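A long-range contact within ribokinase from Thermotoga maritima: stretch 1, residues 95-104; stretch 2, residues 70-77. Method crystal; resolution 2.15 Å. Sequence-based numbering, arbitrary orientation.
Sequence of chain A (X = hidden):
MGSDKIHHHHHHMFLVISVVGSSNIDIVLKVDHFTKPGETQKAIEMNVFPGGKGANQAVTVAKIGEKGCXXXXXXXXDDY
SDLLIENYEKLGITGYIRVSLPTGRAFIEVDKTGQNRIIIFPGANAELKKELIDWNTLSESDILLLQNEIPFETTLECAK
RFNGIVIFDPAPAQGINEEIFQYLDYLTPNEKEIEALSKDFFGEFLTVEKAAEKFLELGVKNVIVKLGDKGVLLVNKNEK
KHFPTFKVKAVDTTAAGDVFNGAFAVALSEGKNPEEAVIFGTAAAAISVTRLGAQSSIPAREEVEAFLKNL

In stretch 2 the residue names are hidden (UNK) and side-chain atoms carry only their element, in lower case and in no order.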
# COMPACT_ATOMS: atom_id res chain seq x y z
N GLY A 95 -5.58 -4.54 25.38
CA GLY A 95 -6.70 -3.59 25.25
C GLY A 95 -7.14 -3.30 23.83
O GLY A 95 -8.11 -2.57 23.62
N TYR A 96 -6.45 -3.87 22.85
CA TYR A 96 -6.83 -3.68 21.46
C TYR A 96 -8.20 -4.30 21.19
O TYR A 96 -8.56 -5.28 21.81
CB TYR A 96 -5.82 -4.31 20.51
CG TYR A 96 -5.55 -5.77 20.77
CD1 TYR A 96 -6.36 -6.78 20.26
CD2 TYR A 96 -4.44 -6.14 21.53
CE1 TYR A 96 -6.07 -8.13 20.51
CE2 TYR A 96 -4.15 -7.43 21.79
CZ TYR A 96 -4.94 -8.42 21.30
OH TYR A 96 -4.56 -9.68 21.62
N ILE A 97 -8.91 -3.71 20.24
CA ILE A 97 -10.23 -4.11 19.81
C ILE A 97 -10.18 -4.41 18.32
O ILE A 97 -9.74 -3.56 17.56
CB ILE A 97 -11.24 -2.97 20.02
CG1 ILE A 97 -11.43 -2.67 21.51
CG2 ILE A 97 -12.61 -3.28 19.36
CD1 ILE A 97 -12.12 -1.33 21.74
N ARG A 98 -10.67 -5.57 17.91
CA ARG A 98 -10.67 -5.94 16.50
C ARG A 98 -11.99 -5.60 15.88
O ARG A 98 -13.01 -5.82 16.49
CB ARG A 98 -10.42 -7.43 16.35
CG ARG A 98 -9.16 -7.86 17.08
CD ARG A 98 -8.77 -9.25 16.72
NE ARG A 98 -7.92 -9.25 15.54
CZ ARG A 98 -7.25 -10.31 15.11
NH1 ARG A 98 -7.36 -11.49 15.73
NH2 ARG A 98 -6.50 -10.18 14.03
N VAL A 99 -11.96 -5.01 14.68
CA VAL A 99 -13.18 -4.63 13.96
C VAL A 99 -13.05 -5.15 12.55
O VAL A 99 -11.97 -5.61 12.17
CB VAL A 99 -13.43 -3.10 13.98
CG1 VAL A 99 -13.69 -2.64 15.41
CG2 VAL A 99 -12.24 -2.29 13.38
N SER A 100 -14.12 -5.11 11.77
CA SER A 100 -14.10 -5.68 10.42
C SER A 100 -13.51 -4.76 9.32
O SER A 100 -13.39 -5.17 8.17
CB SER A 100 -15.52 -6.10 10.02
OG SER A 100 -16.28 -4.93 9.83
N LEU A 101 -13.11 -3.54 9.66
CA LEU A 101 -12.46 -2.69 8.67
C LEU A 101 -10.99 -3.12 8.56
O LEU A 101 -10.47 -3.77 9.47
CB LEU A 101 -12.56 -1.23 9.07
CG LEU A 101 -13.91 -0.50 8.96
CD1 LEU A 101 -13.69 0.97 9.30
CD2 LEU A 101 -14.53 -0.57 7.58
N PRO A 102 -10.32 -2.79 7.44
CA PRO A 102 -8.89 -3.06 7.43
C PRO A 102 -8.18 -2.26 8.50
O PRO A 102 -8.58 -1.15 8.81
CB PRO A 102 -8.46 -2.60 6.02
CG PRO A 102 -9.72 -2.70 5.21
CD PRO A 102 -10.75 -2.19 6.18
N THR A 103 -7.12 -2.84 9.05
CA THR A 103 -6.26 -2.16 9.98
C THR A 103 -5.81 -0.88 9.28
O THR A 103 -5.60 -0.89 8.09
CB THR A 103 -5.00 -3.05 10.32
OG1 THR A 103 -5.42 -4.29 10.90
CG2 THR A 103 -4.05 -2.33 11.28
N GLY A 104 -5.67 0.22 10.03
CA GLY A 104 -5.25 1.50 9.46
C GLY A 104 -3.88 1.32 8.82
O GLY A 104 -3.02 0.51 9.31
N UNK A 70 -1.48 -0.66 28.84
CA UNK A 70 -2.87 -0.73 28.44
C UNK A 70 -3.05 0.23 27.27
O UNK A 70 -2.70 1.41 27.34
n UNK A 70 -6.20 -1.73 34.02
c UNK A 70 -4.38 -0.97 31.95
c UNK A 70 -4.99 -2.27 33.97
n UNK A 70 -4.63 -3.17 34.88
c UNK A 70 -3.58 -1.32 30.75
c UNK A 70 -3.78 -0.38 29.60
n UNK A 70 -4.12 -1.94 33.01
N UNK A 71 -3.56 -0.30 26.18
CA UNK A 71 -3.58 0.44 24.95
C UNK A 71 -4.88 0.12 24.28
O UNK A 71 -5.04 -0.98 23.73
c UNK A 71 -2.38 0.68 22.71
c UNK A 71 -2.27 1.91 20.19
c UNK A 71 -1.77 0.02 21.64
c UNK A 71 -1.72 0.62 20.36
c UNK A 71 -2.40 0.04 24.07
c UNK A 71 -2.90 1.98 22.49
c UNK A 71 -2.86 2.57 21.26
N UNK A 72 -5.85 1.04 24.41
CA UNK A 72 -7.13 0.89 23.73
C UNK A 72 -6.93 1.40 22.33
O UNK A 72 -6.52 2.57 22.11
c UNK A 72 -8.40 1.01 25.87
c UNK A 72 -9.62 1.32 23.73
c UNK A 72 -8.30 1.58 24.47
N UNK A 73 -7.17 0.50 21.38
CA UNK A 73 -6.91 0.81 19.97
C UNK A 73 -7.79 -0.09 19.12
O UNK A 73 -8.14 -1.18 19.54
c UNK A 73 -5.41 0.66 19.55
o UNK A 73 -5.23 1.08 18.20
c UNK A 73 -4.95 -0.78 19.64
N UNK A 74 -8.16 0.38 17.95
CA UNK A 74 -8.93 -0.41 17.03
C UNK A 74 -8.06 -0.89 15.89
O UNK A 74 -7.42 -0.10 15.21
c UNK A 74 -10.11 0.37 16.47
s UNK A 74 -11.54 0.28 17.56
N UNK A 75 -8.07 -2.20 15.67
CA UNK A 75 -7.36 -2.79 14.55
C UNK A 75 -8.32 -3.70 13.84
O UNK A 75 -9.42 -3.89 14.29
c UNK A 75 -5.11 -2.54 15.64
c UNK A 75 -6.43 -4.68 15.97
c UNK A 75 -5.28 -5.29 16.61
c UNK A 75 -6.09 -3.54 14.99
N UNK A 76 -7.91 -4.24 12.70
CA UNK A 76 -8.79 -5.03 11.86
C UNK A 76 -8.75 -6.50 12.22
O UNK A 76 -8.37 -6.89 13.32
N UNK A 77 -9.16 -7.32 11.27
CA UNK A 77 -9.05 -8.79 11.41
C UNK A 77 -8.12 -9.38 10.37
O UNK A 77 -8.23 -10.56 10.03
c UNK A 77 -10.43 -9.45 11.37
n UNK A 77 -12.31 -8.75 12.74
c UNK A 77 -11.12 -9.39 12.69
o UNK A 77 -10.61 -9.92 13.69
O HOH W 1 -5.98 0.18 12.92
O HOH W 2 -9.94 -6.36 9.07
O HOH W 3 -13.99 -8.49 14.62

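Position 70 carries seven side-chain atoms: three carbons, a nitrogen, then a carbon bearing two more nitrogens. They point away from stretch 1 and touch nothing on it. A guanidinium on an extended chain makes this Arg70, its charged end left free of the pairing.

Position 71 has one carbon followed by a ring of six carbons with no oxygen, and this side chain touches nothing on stretch 1: Phe71. A wholly hydrocarbon ring, with no polar atom to satisfy, suits a buried site. It is the backbone that meets Gly95, whose C lies 3.1 Å from Phe71 O.

At position 72 a single carbon carries two others, and one of that pair lies 4.2 Å from Ile97 CD1. This is Val72, a short branched side chain suited to a small apolar contact in a strand.

Position 73 forks at its first carbon into one oxygen and one carbon, the latter packing 3.7 Å from Tyr96 CB: Thr73. Its hydroxyl is satisfied elsewhere in the structure. Its backbone O accepts a hydrogen bond from Ile97 N at 2.7 Å.

Position 74 has one carbon and then a sulfur, which lies 4.1 Å from Ile97 CB and 4.2 Å from Val99 CG1, hence Cys74. This compact, weakly polar group suits a buried site among aliphatic neighbours.

Position 75 shows four carbons, forked at the first, with one arm two carbons long whose end lies 4.1 Å from Tyr96 CB: Ile75. Its wholly apolar side chain suits burial. Its backbone does more, as Ile75 N donates to Ile97 O (2.9 Å) and Ile75 O accepts from Val99 N (2.8 Å).

Position 76 has no side chain, so it is Gly76. A CB here would clash with Leu101 O and Thr103 N; without one, Gly76 N can donate to Thr103 OG1 at 3.1 Å, and Gly76 O accepts from Arg98 NE at 3.3 Å.

Position 77 has two carbons, the second bearing one nitrogen and one oxygen, the oxygen over one face of the Arg98 guanidinium: Asn77. Its polar amide suits this exposed end, where ND2 donates to a water at 2.5 Å. Another water bridges Asn77 N and Leu101 O.

The contact is thus a parallel strand pairing, its axes 14° apart. Backbone hydrogen bonds alternate through Ile97, Ile75 and Val99, with Ile97 and Cys74 on one sheet face and Arg98 and Ile75 on the other. Beyond the strands, Gly76 lets the loop of stretch 1 close in.

Stretch 2 (70-77) RFVTCIGN
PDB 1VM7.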